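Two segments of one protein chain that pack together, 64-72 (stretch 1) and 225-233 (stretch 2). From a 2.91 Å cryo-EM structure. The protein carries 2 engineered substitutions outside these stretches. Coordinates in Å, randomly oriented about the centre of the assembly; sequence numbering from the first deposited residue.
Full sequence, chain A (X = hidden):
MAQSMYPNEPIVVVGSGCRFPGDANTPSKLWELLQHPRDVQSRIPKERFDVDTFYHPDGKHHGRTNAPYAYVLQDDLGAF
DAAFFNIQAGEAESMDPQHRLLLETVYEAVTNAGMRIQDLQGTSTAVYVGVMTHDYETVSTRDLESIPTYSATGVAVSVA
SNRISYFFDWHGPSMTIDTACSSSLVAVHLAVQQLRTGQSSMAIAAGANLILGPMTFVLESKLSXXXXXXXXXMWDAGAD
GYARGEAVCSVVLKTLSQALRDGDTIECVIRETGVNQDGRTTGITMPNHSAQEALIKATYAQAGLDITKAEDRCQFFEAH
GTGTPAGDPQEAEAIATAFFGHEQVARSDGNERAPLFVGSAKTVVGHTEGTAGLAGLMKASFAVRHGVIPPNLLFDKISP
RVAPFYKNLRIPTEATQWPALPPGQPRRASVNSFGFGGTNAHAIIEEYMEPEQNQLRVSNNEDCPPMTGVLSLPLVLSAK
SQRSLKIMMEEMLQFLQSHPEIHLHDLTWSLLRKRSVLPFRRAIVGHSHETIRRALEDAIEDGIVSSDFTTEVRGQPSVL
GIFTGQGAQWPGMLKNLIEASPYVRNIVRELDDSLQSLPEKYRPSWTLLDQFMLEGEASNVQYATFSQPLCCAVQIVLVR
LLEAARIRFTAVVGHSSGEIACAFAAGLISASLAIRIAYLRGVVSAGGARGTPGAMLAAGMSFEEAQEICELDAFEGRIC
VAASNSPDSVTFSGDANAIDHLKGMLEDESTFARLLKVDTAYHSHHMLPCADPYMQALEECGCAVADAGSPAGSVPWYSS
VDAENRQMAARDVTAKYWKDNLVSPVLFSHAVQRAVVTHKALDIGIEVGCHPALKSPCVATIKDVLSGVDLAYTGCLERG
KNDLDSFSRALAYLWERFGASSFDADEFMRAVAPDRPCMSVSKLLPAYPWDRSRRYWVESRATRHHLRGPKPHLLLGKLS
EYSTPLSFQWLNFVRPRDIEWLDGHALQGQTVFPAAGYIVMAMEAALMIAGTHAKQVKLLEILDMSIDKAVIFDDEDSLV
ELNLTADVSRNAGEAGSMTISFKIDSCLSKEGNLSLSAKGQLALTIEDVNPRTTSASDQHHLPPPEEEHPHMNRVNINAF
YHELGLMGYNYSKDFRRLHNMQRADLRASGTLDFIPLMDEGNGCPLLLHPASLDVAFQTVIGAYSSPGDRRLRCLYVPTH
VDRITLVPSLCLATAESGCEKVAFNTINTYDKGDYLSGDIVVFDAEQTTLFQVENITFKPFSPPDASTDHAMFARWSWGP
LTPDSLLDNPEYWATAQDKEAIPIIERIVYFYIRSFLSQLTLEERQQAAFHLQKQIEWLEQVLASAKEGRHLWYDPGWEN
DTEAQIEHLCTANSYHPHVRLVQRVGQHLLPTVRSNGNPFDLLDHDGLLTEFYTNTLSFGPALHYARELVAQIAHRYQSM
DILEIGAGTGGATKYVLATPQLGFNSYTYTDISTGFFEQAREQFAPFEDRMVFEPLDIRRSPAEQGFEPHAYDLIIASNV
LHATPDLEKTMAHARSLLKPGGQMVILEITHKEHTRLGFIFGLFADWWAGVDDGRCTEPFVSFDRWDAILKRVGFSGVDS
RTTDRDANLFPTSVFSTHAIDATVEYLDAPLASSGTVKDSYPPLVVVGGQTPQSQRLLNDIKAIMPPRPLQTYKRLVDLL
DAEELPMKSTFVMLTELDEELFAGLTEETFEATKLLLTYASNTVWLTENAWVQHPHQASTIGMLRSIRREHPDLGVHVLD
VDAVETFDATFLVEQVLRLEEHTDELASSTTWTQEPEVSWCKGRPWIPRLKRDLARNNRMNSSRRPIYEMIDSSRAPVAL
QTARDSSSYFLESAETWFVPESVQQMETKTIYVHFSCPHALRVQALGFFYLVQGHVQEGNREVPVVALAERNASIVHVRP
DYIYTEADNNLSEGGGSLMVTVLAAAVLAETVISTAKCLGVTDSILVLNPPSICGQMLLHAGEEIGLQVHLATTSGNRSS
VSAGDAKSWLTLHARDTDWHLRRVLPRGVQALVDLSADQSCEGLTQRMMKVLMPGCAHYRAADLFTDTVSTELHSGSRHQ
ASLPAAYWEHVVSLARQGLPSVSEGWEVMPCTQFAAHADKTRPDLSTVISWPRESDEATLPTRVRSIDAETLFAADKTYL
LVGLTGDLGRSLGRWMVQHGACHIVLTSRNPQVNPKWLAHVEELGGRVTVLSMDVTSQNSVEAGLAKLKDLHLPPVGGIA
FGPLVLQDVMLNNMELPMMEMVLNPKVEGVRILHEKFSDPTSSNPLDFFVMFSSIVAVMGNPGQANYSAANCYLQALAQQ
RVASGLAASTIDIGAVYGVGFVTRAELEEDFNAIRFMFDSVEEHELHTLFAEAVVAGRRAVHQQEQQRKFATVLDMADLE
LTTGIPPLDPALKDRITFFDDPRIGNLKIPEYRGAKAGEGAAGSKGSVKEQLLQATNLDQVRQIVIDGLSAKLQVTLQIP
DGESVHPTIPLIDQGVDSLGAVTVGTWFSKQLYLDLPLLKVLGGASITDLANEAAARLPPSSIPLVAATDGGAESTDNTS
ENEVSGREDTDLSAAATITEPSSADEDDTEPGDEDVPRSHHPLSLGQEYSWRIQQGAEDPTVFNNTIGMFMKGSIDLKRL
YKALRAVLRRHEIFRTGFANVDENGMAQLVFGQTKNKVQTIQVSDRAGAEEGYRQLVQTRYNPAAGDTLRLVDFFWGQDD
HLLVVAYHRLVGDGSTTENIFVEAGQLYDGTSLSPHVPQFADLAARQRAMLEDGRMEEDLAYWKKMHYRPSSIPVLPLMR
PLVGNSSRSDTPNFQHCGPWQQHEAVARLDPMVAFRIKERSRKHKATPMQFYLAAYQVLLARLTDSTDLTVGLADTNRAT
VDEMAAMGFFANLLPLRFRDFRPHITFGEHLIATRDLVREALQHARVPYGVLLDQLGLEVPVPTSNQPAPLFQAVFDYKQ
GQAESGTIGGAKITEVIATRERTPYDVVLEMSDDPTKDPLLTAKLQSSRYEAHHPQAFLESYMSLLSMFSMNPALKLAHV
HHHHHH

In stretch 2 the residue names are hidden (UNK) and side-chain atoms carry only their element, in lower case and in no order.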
# COMPACT_ATOMS: atom_id res chain seq x y z
N ARG A 64 -7.53 -9.98 -15.87
CA ARG A 64 -8.97 -9.95 -16.07
C ARG A 64 -9.41 -11.26 -16.72
O ARG A 64 -8.59 -12.03 -17.22
CB ARG A 64 -9.42 -8.77 -16.94
CG ARG A 64 -8.91 -7.41 -16.49
CD ARG A 64 -9.58 -6.93 -15.21
NE ARG A 64 -9.17 -5.56 -14.91
CZ ARG A 64 -9.74 -4.48 -15.43
NH1 ARG A 64 -10.77 -4.56 -16.24
NH2 ARG A 64 -9.24 -3.28 -15.12
N THR A 65 -10.72 -11.49 -16.71
CA THR A 65 -11.31 -12.65 -17.37
C THR A 65 -12.53 -12.20 -18.15
O THR A 65 -13.34 -11.42 -17.64
CB THR A 65 -11.70 -13.72 -16.35
OG1 THR A 65 -12.25 -14.86 -17.03
CG2 THR A 65 -12.73 -13.18 -15.36
N ASN A 66 -12.65 -12.68 -19.38
CA ASN A 66 -13.78 -12.34 -20.23
C ASN A 66 -14.98 -13.26 -20.01
O ASN A 66 -16.02 -13.06 -20.65
CB ASN A 66 -13.37 -12.39 -21.71
CG ASN A 66 -12.86 -13.75 -22.12
OD1 ASN A 66 -12.47 -14.57 -21.29
ND2 ASN A 66 -12.85 -14.01 -23.43
N ALA A 67 -14.86 -14.24 -19.11
CA ALA A 67 -15.93 -15.19 -18.82
C ALA A 67 -16.46 -14.93 -17.42
O ALA A 67 -16.02 -15.58 -16.45
CB ALA A 67 -15.43 -16.63 -18.96
N PRO A 68 -17.39 -13.99 -17.24
CA PRO A 68 -17.94 -13.73 -15.90
C PRO A 68 -19.05 -14.68 -15.48
O PRO A 68 -19.72 -14.41 -14.48
CB PRO A 68 -18.48 -12.30 -16.05
CG PRO A 68 -18.91 -12.23 -17.47
CD PRO A 68 -17.93 -13.07 -18.25
N TYR A 69 -19.27 -15.76 -16.22
CA TYR A 69 -20.31 -16.73 -15.91
C TYR A 69 -19.68 -18.10 -15.68
O TYR A 69 -18.55 -18.36 -16.09
CB TYR A 69 -21.35 -16.83 -17.03
CG TYR A 69 -21.91 -15.50 -17.47
CD1 TYR A 69 -22.96 -14.90 -16.79
CD2 TYR A 69 -21.39 -14.84 -18.58
CE1 TYR A 69 -23.47 -13.69 -17.20
CE2 TYR A 69 -21.90 -13.63 -19.00
CZ TYR A 69 -22.94 -13.06 -18.30
OH TYR A 69 -23.46 -11.85 -18.71
N ALA A 70 -20.44 -18.97 -15.03
CA ALA A 70 -20.01 -20.34 -14.80
C ALA A 70 -21.19 -21.13 -14.28
O ALA A 70 -22.14 -20.58 -13.72
CB ALA A 70 -18.85 -20.40 -13.81
N TYR A 71 -21.12 -22.45 -14.48
CA TYR A 71 -22.12 -23.37 -13.95
C TYR A 71 -21.73 -23.69 -12.51
O TYR A 71 -21.13 -24.72 -12.19
CB TYR A 71 -22.21 -24.61 -14.82
CG TYR A 71 -22.69 -24.35 -16.23
CD1 TYR A 71 -21.88 -23.67 -17.14
CD2 TYR A 71 -23.93 -24.78 -16.66
CE1 TYR A 71 -22.31 -23.43 -18.43
CE2 TYR A 71 -24.36 -24.55 -17.95
CZ TYR A 71 -23.55 -23.88 -18.83
OH TYR A 71 -23.98 -23.64 -20.12
N VAL A 72 -22.07 -22.76 -11.62
CA VAL A 72 -21.62 -22.78 -10.24
C VAL A 72 -22.60 -23.57 -9.39
O VAL A 72 -23.81 -23.59 -9.64
CB VAL A 72 -21.46 -21.34 -9.71
CG1 VAL A 72 -20.93 -21.34 -8.29
CG2 VAL A 72 -20.53 -20.54 -10.61
N UNK A 225 -9.37 -19.42 -23.73
CA UNK A 225 -9.98 -20.74 -23.63
C UNK A 225 -11.43 -20.66 -23.18
O UNK A 225 -12.28 -21.40 -23.69
c UNK A 225 -7.62 -24.07 -21.40
s UNK A 225 -6.72 -22.58 -21.82
c UNK A 225 -7.76 -21.90 -23.13
c UNK A 225 -9.18 -21.61 -22.66
N UNK A 226 -11.73 -19.78 -22.23
CA UNK A 226 -13.08 -19.69 -21.69
C UNK A 226 -14.03 -19.05 -22.69
O UNK A 226 -13.63 -18.34 -23.62
c UNK A 226 -12.45 -18.64 -17.99
c UNK A 226 -13.09 -18.88 -20.39
c UNK A 226 -12.16 -19.37 -19.28
c UNK A 226 -12.30 -20.87 -19.09
N UNK A 227 -15.32 -19.32 -22.50
CA UNK A 227 -16.35 -18.75 -23.35
C UNK A 227 -16.77 -17.39 -22.81
O UNK A 227 -17.33 -17.33 -21.71
c UNK A 227 -17.55 -19.68 -23.42
o UNK A 227 -18.61 -19.09 -24.15
N UNK A 228 -16.53 -16.29 -23.53
CA UNK A 228 -17.02 -15.00 -23.04
C UNK A 228 -18.53 -14.96 -22.87
O UNK A 228 -19.04 -14.30 -21.96
c UNK A 228 -15.82 -16.15 -24.81
c UNK A 228 -16.29 -14.83 -25.32
c UNK A 228 -16.54 -14.00 -24.10
N UNK A 229 -19.27 -15.67 -23.73
CA UNK A 229 -20.71 -15.77 -23.57
C UNK A 229 -21.09 -16.51 -22.30
O UNK A 229 -22.23 -16.39 -21.84
o UNK A 229 -20.77 -17.77 -24.96
c UNK A 229 -21.33 -16.48 -24.78
N UNK A 230 -20.17 -17.27 -21.72
CA UNK A 230 -20.43 -17.96 -20.47
C UNK A 230 -21.07 -19.32 -20.61
O UNK A 230 -21.61 -19.84 -19.63
N UNK A 231 -21.03 -19.92 -21.80
CA UNK A 231 -21.64 -21.23 -22.03
C UNK A 231 -20.80 -22.02 -23.02
O UNK A 231 -20.30 -21.47 -24.00
c UNK A 231 -26.38 -18.33 -20.97
n UNK A 231 -25.64 -17.50 -21.67
c UNK A 231 -25.42 -20.30 -22.09
n UNK A 231 -26.30 -19.65 -21.13
c UNK A 231 -24.01 -20.43 -21.55
n UNK A 231 -27.23 -17.85 -20.06
c UNK A 231 -23.07 -21.09 -22.55
N UNK A 232 -20.64 -23.31 -22.74
CA UNK A 232 -19.87 -24.21 -23.60
C UNK A 232 -20.77 -24.66 -24.74
O UNK A 232 -21.40 -25.72 -24.70
o UNK A 232 -18.53 -24.97 -21.73
c UNK A 232 -19.34 -25.40 -22.81
N UNK A 233 -20.84 -23.84 -25.79
CA UNK A 233 -21.68 -24.13 -26.95
C UNK A 233 -21.00 -25.22 -27.77
O UNK A 233 -20.23 -24.94 -28.69
n UNK A 233 -26.13 -19.05 -26.73
c UNK A 233 -21.93 -22.88 -27.77
c UNK A 233 -23.06 -20.65 -27.94
n UNK A 233 -24.44 -20.23 -27.74
c UNK A 233 -22.69 -21.79 -27.02
c UNK A 233 -24.84 -19.36 -26.82
n UNK A 233 -23.98 -18.79 -25.99

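Position 225 carries four side-chain atoms in an unbranched chain, two carbons, a sulfur and a terminal carbon. A thioether of this length is methionine, M225. Its end leads away from stretch 1, and the residue makes no contact there.

Position 226 has four carbons, forked at the second, and its CA-to-CB bond points toward stretch 1. The CB lies 3.5 Å from the CB of A67, and one of the terminal carbons comes to 3.9 Å from OG1 of T65. A fork one carbon beyond CB identifies leucine, L226, with chi1 in m and chi2 in t.

At position 227 a single carbon bears a single oxygen, and the CB points away from stretch 1. It is the backbone that makes the contact, the carbonyl O of 227 lying 3.4 Å from the CB of A67. One carbon and one hydroxyl make serine, S227.

The three carbons of position 228 close a ring onto the backbone nitrogen. Its CA approaches the O of N66 at 3.2 Å in a CA-H...O contact with an angle of 138° at the hydrogen. Its CB also lies 3.8 Å from ND2 of N66. A ring closed onto the backbone nitrogen can only be proline, P228.

Position 229 again shows one carbon and one oxygen, with the CB directed away from stretch 1. Its backbone O lies 3.7 Å from CD2 of Y69. One carbon and one hydroxyl again make serine, S229, whose OG stands 2.7 Å from OG of S227.

No side-chain atoms are present at position 230, whose CA packs 3.7 Å from the CB of Y69. This is glycine, G230. An ideal CB here would fall 2.5 Å from CD2 of Y69, a clash, and the backbone angles of 87°/17° would also jam it against the preceding carbonyl. The residue closes a type I turn begun at S227, with its N donating to the O of S227 at 2.8 Å.

Position 231 extends three carbons, a nitrogen, and a carbon carrying two more nitrogens. A side-chain carbon lies 3.5 Å from OH of Y71. The guanidinium identifies arginine, R231, and the carbon near Y71 is its CG, so the aliphatic part of the chain meets the tyrosine.

Position 232 has one carbon and one oxygen, and its backbone N lies 4.3 Å from OH of Y71; it is serine, S232. Position 233 repeats the three-carbon chain ending in a guanidinium and does not touch stretch 1; it is a second arginine, R233.

The two segments pack without any hydrogen bond between them, burying 450 Å² in all. A67 and L226 supply an apolar contact at one end, P228 rests against the N66 carbonyl, and the tight turn brings its backbone against Y69. The bare CA of G230 leaves room for that ring, while Y71 reaches past it to R231. Close fit of shape, rather than polar pairing, therefore characterizes the contact.

Stretch 2 (225-233) MLSPSGRSR
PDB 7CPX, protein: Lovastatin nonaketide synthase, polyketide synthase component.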